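Local coordinates for protein crustacyanin (PDB 1I4U) that binds the carotenoid astaxanthin as a lipocalin subunit of crustacyanin, giving the lobster carapace its blue colour, at residues A[117-122]-A[155-160]; A[129-134]-A[161-166]. All blocks are in the same frame, centred on the assembly; numbering follows the deposited sequence.

Contact 1. Residues A[117-122]-A[155-160]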
loop_
_atom_site.group_PDB
_atom_site.type_symbol
_atom_site.label_atom_id
_atom_site.label_comp_id
_atom_site.label_asym_id
_atom_site.label_seq_id
_atom_site.Cartn_x
_atom_site.Cartn_y
_atom_site.Cartn_z
ATOM N N CYS A 117 0.176 -4.845 -20.094
ATOM C CA CYS A 117 1.072 -5.570 -19.221
ATOM C C CYS A 117 1.365 -4.631 -18.035
ATOM O O CYS A 117 1.966 -3.581 -18.244
ATOM C CB CYS A 117 2.358 -5.944 -19.941
ATOM S SG CYS A 117 2.196 -6.471 -21.681
ATOM N N LEU A 118 0.916 -5.034 -16.846
ATOM C CA LEU A 118 0.979 -4.156 -15.661
ATOM C C LEU A 118 1.906 -4.702 -14.608
ATOM O O LEU A 118 2.025 -5.930 -14.437
ATOM C CB LEU A 118 -0.411 -4.018 -15.065
ATOM C CG LEU A 118 -1.532 -3.658 -16.065
ATOM C CD1 LEU A 118 -2.859 -3.573 -15.284
ATOM C CD2 LEU A 118 -1.176 -2.437 -16.856
ATOM N N TYR A 119 2.544 -3.799 -13.872
ATOM C CA TYR A 119 3.561 -4.188 -12.909
ATOM C C TYR A 119 3.542 -3.301 -11.669
ATOM O O TYR A 119 3.451 -2.072 -11.788
ATOM C CB TYR A 119 4.928 -4.080 -13.589
ATOM C CG TYR A 119 6.101 -4.538 -12.741
ATOM C CD1 TYR A 119 6.208 -5.862 -12.371
ATOM C CD2 TYR A 119 7.083 -3.668 -12.293
ATOM C CE1 TYR A 119 7.239 -6.361 -11.590
ATOM C CE2 TYR A 119 8.134 -4.145 -11.523
ATOM C CZ TYR A 119 8.208 -5.481 -11.175
ATOM O OH TYR A 119 9.270 -5.915 -10.408
ATOM N N SER A 120 3.672 -3.894 -10.495
ATOM C CA SER A 120 3.805 -3.202 -9.233
ATOM C C SER A 120 4.944 -3.849 -8.440
ATOM O O SER A 120 5.067 -5.074 -8.476
ATOM C CB SER A 120 2.526 -3.329 -8.419
ATOM O OG SER A 120 2.566 -2.552 -7.255
ATOM N N CYS A 121 5.736 -3.058 -7.746
ATOM C CA CYS A 121 6.836 -3.632 -6.949
ATOM C C CYS A 121 7.003 -2.820 -5.675
ATOM O O CYS A 121 6.787 -1.605 -5.682
ATOM C CB CYS A 121 8.134 -3.641 -7.763
ATOM S SG CYS A 121 9.478 -4.600 -7.060
ATOM N N ILE A 122 7.353 -3.511 -4.607
ATOM C CA ILE A 122 7.658 -2.900 -3.317
ATOM C C ILE A 122 8.962 -3.439 -2.798
ATOM O O ILE A 122 9.106 -4.670 -2.769
ATOM C CB ILE A 122 6.510 -3.120 -2.327
ATOM C CG1 ILE A 122 6.666 -2.500 -0.948
ATOM C CG2 ILE A 122 6.184 -4.581 -2.113
ATOM C CD1 ILE A 122 6.752 -0.980 -0.923
ATOM N N LYS A 155 10.030 -10.471 -18.969
ATOM C CA LYS A 155 11.384 -11.049 -18.974
ATOM C C LYS A 155 12.425 -9.962 -19.024
ATOM O O LYS A 155 13.496 -10.059 -18.406
ATOM C CB LYS A 155 11.533 -11.996 -20.146
ATOM C CG LYS A 155 10.927 -13.382 -19.951
ATOM C CD LYS A 155 10.919 -14.094 -21.264
ATOM C CE LYS A 155 11.072 -15.565 -21.393
ATOM N NZ LYS A 155 10.726 -16.370 -20.211
ATOM N N ASN A 156 12.110 -8.903 -19.738
ATOM C CA ASN A 156 13.046 -7.791 -19.877
ATOM C C ASN A 156 13.345 -7.096 -18.552
ATOM O O ASN A 156 14.385 -6.429 -18.436
ATOM C CB ASN A 156 12.516 -6.776 -20.890
ATOM C CG ASN A 156 13.401 -5.602 -21.196
ATOM O OD1 ASN A 156 14.453 -5.678 -21.841
ATOM N ND2 ASN A 156 13.016 -4.406 -20.790
ATOM N N ILE A 157 12.468 -7.232 -17.559
ATOM C CA ILE A 157 12.706 -6.642 -16.238
ATOM C C ILE A 157 12.918 -7.730 -15.190
ATOM O O ILE A 157 12.768 -7.588 -13.986
ATOM C CB ILE A 157 11.597 -5.643 -15.849
ATOM C CG1 ILE A 157 10.176 -6.208 -15.781
ATOM C CG2 ILE A 157 11.639 -4.471 -16.815
ATOM C CD1 ILE A 157 9.242 -5.435 -14.868
ATOM N N ASN A 158 13.360 -8.875 -15.729
ATOM C CA ASN A 158 13.753 -9.950 -14.853
ATOM C C ASN A 158 12.698 -10.513 -13.926
ATOM O O ASN A 158 12.958 -10.991 -12.823
ATOM C CB ASN A 158 14.964 -9.442 -14.026
ATOM C CG ASN A 158 16.094 -10.372 -14.453
ATOM O OD1 ASN A 158 16.261 -10.498 -15.665
ATOM N ND2 ASN A 158 16.726 -10.957 -13.447
ATOM N N VAL A 159 11.474 -10.492 -14.446
ATOM C CA VAL A 159 10.348 -11.184 -13.841
ATOM C C VAL A 159 10.210 -12.606 -14.392
ATOM O O VAL A 159 10.195 -12.704 -15.619
ATOM C CB VAL A 159 9.050 -10.370 -14.005
ATOM C CG1 VAL A 159 7.796 -11.170 -13.628
ATOM C CG2 VAL A 159 9.133 -9.120 -13.128
ATOM N N ASP A 160 10.120 -13.633 -13.530
ATOM C CA ASP A 160 9.968 -15.047 -13.881
ATOM C C ASP A 160 8.561 -15.258 -14.378
ATOM O O ASP A 160 7.601 -15.428 -13.606
ATOM C CB ASP A 160 10.264 -15.988 -12.691
ATOM C CG ASP A 160 10.268 -17.447 -13.110
ATOM O OD1 ASP A 160 9.827 -17.743 -14.247
ATOM O OD2 ASP A 160 10.711 -18.330 -12.321
#

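Contact 2. Residues A[129-134]-A[161-166]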
loop_
_atom_site.group_PDB
_atom_site.type_symbol
_atom_site.label_atom_id
_atom_site.label_comp_id
_atom_site.label_asym_id
_atom_site.label_seq_id
_atom_site.Cartn_x
_atom_site.Cartn_y
_atom_site.Cartn_z
ATOM N N HIS A 129 12.190 -7.894 -2.329
ATOM C CA HIS A 129 11.062 -7.120 -2.841
ATOM C C HIS A 129 9.910 -8.054 -3.125
ATOM O O HIS A 129 10.110 -9.261 -3.189
ATOM C CB HIS A 129 11.448 -6.393 -4.129
ATOM C CG HIS A 129 11.837 -7.268 -5.278
ATOM N ND1 HIS A 129 13.098 -7.869 -5.310
ATOM C CD2 HIS A 129 11.232 -7.664 -6.434
ATOM C CE1 HIS A 129 13.187 -8.577 -6.429
ATOM N NE2 HIS A 129 12.059 -8.477 -7.150
ATOM N N SER A 130 8.749 -7.488 -3.291
ATOM C CA SER A 130 7.623 -8.224 -3.781
ATOM C C SER A 130 7.128 -7.509 -5.027
ATOM O O SER A 130 6.965 -6.311 -5.058
ATOM C CB SER A 130 6.460 -8.345 -2.818
ATOM O OG SER A 130 6.666 -9.397 -1.861
ATOM N N ASP A 131 6.880 -8.301 -6.049
ATOM C CA ASP A 131 6.233 -7.708 -7.226
ATOM C C ASP A 131 5.038 -8.550 -7.657
ATOM O O ASP A 131 4.823 -9.686 -7.280
ATOM C CB ASP A 131 7.206 -7.498 -8.340
ATOM C CG ASP A 131 7.944 -8.707 -8.849
ATOM O OD1 ASP A 131 7.437 -9.811 -8.634
ATOM O OD2 ASP A 131 9.020 -8.458 -9.404
ATOM N N PHE A 132 4.211 -7.828 -8.387
ATOM C CA PHE A 132 2.861 -8.238 -8.739
ATOM C C PHE A 132 2.656 -7.817 -10.199
ATOM O O PHE A 132 2.741 -6.634 -10.498
ATOM C CB PHE A 132 1.779 -7.621 -7.813
ATOM C CG PHE A 132 2.085 -8.002 -6.367
ATOM C CD1 PHE A 132 1.825 -9.269 -5.910
ATOM C CD2 PHE A 132 2.696 -7.124 -5.517
ATOM C CE1 PHE A 132 2.197 -9.637 -4.614
ATOM C CE2 PHE A 132 3.064 -7.444 -4.214
ATOM C CZ PHE A 132 2.830 -8.740 -3.788
ATOM N N SER A 133 2.413 -8.786 -11.068
ATOM C CA SER A 133 2.302 -8.568 -12.480
ATOM C C SER A 133 0.938 -9.087 -12.960
ATOM O O SER A 133 0.359 -10.010 -12.397
ATOM C CB SER A 133 3.432 -9.239 -13.241
ATOM O OG SER A 133 4.695 -8.761 -12.833
ATOM N N PHE A 134 0.484 -8.444 -14.023
ATOM C CA PHE A 134 -0.842 -8.689 -14.594
ATOM C C PHE A 134 -0.786 -8.581 -16.100
ATOM O O PHE A 134 -0.109 -7.727 -16.614
ATOM C CB PHE A 134 -1.870 -7.688 -14.099
ATOM C CG PHE A 134 -1.913 -7.435 -12.602
ATOM C CD1 PHE A 134 -0.984 -6.603 -12.015
ATOM C CD2 PHE A 134 -2.865 -8.048 -11.797
ATOM C CE1 PHE A 134 -1.016 -6.391 -10.655
ATOM C CE2 PHE A 134 -2.900 -7.802 -10.431
ATOM C CZ PHE A 134 -1.960 -6.985 -9.868
ATOM N N THR A 161 8.420 -15.264 -15.699
ATOM C CA THR A 161 7.043 -15.409 -16.216
ATOM C C THR A 161 6.364 -16.742 -15.972
ATOM O O THR A 161 5.141 -16.884 -16.162
ATOM C CB THR A 161 7.014 -15.097 -17.716
ATOM O OG1 THR A 161 7.902 -15.982 -18.386
ATOM C CG2 THR A 161 7.490 -13.672 -17.889
ATOM N N THR A 162 7.119 -17.732 -15.503
ATOM C CA THR A 162 6.448 -18.951 -15.053
ATOM C C THR A 162 5.569 -18.731 -13.816
ATOM O O THR A 162 4.768 -19.580 -13.404
ATOM C CB THR A 162 7.487 -20.061 -14.760
ATOM O OG1 THR A 162 8.242 -19.709 -13.577
ATOM C CG2 THR A 162 8.436 -20.236 -15.941
ATOM N N ARG A 163 5.651 -17.566 -13.179
ATOM C CA ARG A 163 4.821 -17.163 -12.084
ATOM C C ARG A 163 3.382 -16.824 -12.476
ATOM O O ARG A 163 2.492 -16.778 -11.652
ATOM C CB ARG A 163 5.482 -15.976 -11.359
ATOM C CG ARG A 163 6.715 -16.397 -10.543
ATOM C CD ARG A 163 7.514 -15.192 -10.082
ATOM N NE ARG A 163 6.684 -14.357 -9.174
ATOM C CZ ARG A 163 6.956 -13.094 -8.888
ATOM N NH1 ARG A 163 7.997 -12.443 -9.373
ATOM N NH2 ARG A 163 6.119 -12.464 -8.091
ATOM N N PHE A 164 3.121 -16.615 -13.767
ATOM C CA PHE A 164 1.739 -16.256 -14.150
ATOM C C PHE A 164 0.785 -17.434 -14.055
ATOM O O PHE A 164 1.125 -18.542 -14.442
ATOM C CB PHE A 164 1.687 -15.747 -15.594
ATOM C CG PHE A 164 2.084 -14.299 -15.680
ATOM C CD1 PHE A 164 1.165 -13.312 -15.380
ATOM C CD2 PHE A 164 3.365 -13.931 -16.009
ATOM C CE1 PHE A 164 1.501 -11.985 -15.434
ATOM C CE2 PHE A 164 3.724 -12.598 -16.095
ATOM C CZ PHE A 164 2.774 -11.636 -15.764
ATOM N N VAL A 165 -0.414 -17.105 -13.587
ATOM C CA VAL A 165 -1.539 -18.048 -13.502
ATOM C C VAL A 165 -2.709 -17.442 -14.249
ATOM O O VAL A 165 -3.048 -16.258 -14.044
ATOM C CB VAL A 165 -1.930 -18.375 -12.043
ATOM C CG1 VAL A 165 -3.076 -19.370 -12.051
ATOM C CG2 VAL A 165 -0.717 -18.905 -11.257
ATOM N N LYS A 166 -3.361 -18.187 -15.126
ATOM C CA LYS A 166 -4.513 -17.696 -15.893
ATOM C C LYS A 166 -5.714 -17.546 -14.987
ATOM O O LYS A 166 -5.935 -18.331 -14.069
ATOM C CB LYS A 166 -4.827 -18.691 -17.005
ATOM C CG LYS A 166 -5.714 -18.259 -18.108
ATOM C CD LYS A 166 -5.723 -19.230 -19.288
ATOM C CE LYS A 166 -4.422 -18.972 -20.037
ATOM N NZ LYS A 166 -4.384 -19.807 -21.284
HETATM O O HOH W 1 3.260 -11.979 -7.554
#

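Contact 1. Residues A[117-122]-A[155-160]
The Tyr119 ring meets Ile157 and Val159 where the end of helix 144-156 packs against the outside of the lipocalin beta-barrel. Tyr119 lies on barrel strand 115-123. Its CG is anti to the backbone N (chi1 -176°), and the ring reaches out toward the turn that follows the helix. The tight part is a CH-pi contact. Ile157 comes from the opposite direction and sets CD1 over the ring centre, 3.6 Å from the centroid of the Tyr119 ring. It stands almost on the ring normal, 5° off. Val159 adds a second apolar touch. Leu108 and Val15 each touch both Tyr119 and Ile157, so the patch extends beyond the two segments. The phenol is polar at its far end: Tyr119 OH is hydrogen-bonded to Asp131 OD2.

The other side of the turn is open to solvent. Lys155, Asn156, Asn158 and Asp160 are exposed and do not touch segment 117-122. A Schellman motif ends the helix here, with Asn158 as its C-prime residue at positive phi. Asn158 N bonds to Lys155 O at 2.9 Å, and Val159 N bonds to Phe154 O. After this reversal the Val159 side chain points back to the barrel, where its CG2 lies 3.7 Å from Tyr119 CE1.

Contact 2. Residues A[129-134]-A[161-166]
Asp131 and Arg163 are brought together by two torsions. The Asp131 carboxylate carbon sits between its own backbone N and carbonyl carbon (chi1 58°), and the Arg163 chain folds at chi3 (63°). Together they form an end-on salt bridge on the lipocalin barrel, between strand 128-137 and the short 3-10 segment that leads into strand 164-166. Carboxylate and guanidinium planes are only 14° apart. Both terminal nitrogens of Arg163 reach the same oxygen. Asp131 OD1 takes Arg163 NH1 on its syn lone pair, at 2.8 Å. Arg163 NH2 is 3.0 Å from Asp131 OD1 and meets it nearly along the C-O axis. The other oxygen, OD2, is held by the Tyr119 hydroxyl. Asp131 is buried, so the nearby positive charge and this hydroxyl would be expected to favour its ionised form.

Arg163 NH2 also makes a weak bond to the backbone oxygen Asp131 O. A water joins the same pair. It donates to Asp131 O at 2.8 Å, and its bond from Arg163 NH2 is weak. The guanidinium is thus tied to side chain and main chain of one residue, which limits its rotation.

Farther along, the chemistry turns apolar. Phe164 packs on the strand through the far end of its ring. Phe164 CZ lies 3.5 Å from Ser133 CB, in an oblique approach. The ring of Phe154, on helix 144-156, also meets the Phe164 ring. Strands 128-137 and 164-166 are not paired with each other; both pair with strand 33-41. The backbone of Phe134, next after Ser133, borders the edge of the Phe164 ring: Phe134 N lies near the ring plane, 3.9 Å from Phe164 CE1.

In the fold
Both contacts lie on the same side of the chain's centre, with their own centres about 7 Å apart. Their first segments are on neighbouring antiparallel strands of the barrel, 115-123 and 128-137. Their second segments follow one another in the chain, running from the end of helix 144-156 into strand 164-166. Contact 1 is the buried one and is purely apolar between its segments. Contact 2 is partly buried and joins a salt bridge to the packing of one phenylalanine ring on the strand. The backbone bond from Ile122 N to Ser130 O ties the two strands together. A phenol-carboxylate hydrogen bond joins the two contacts.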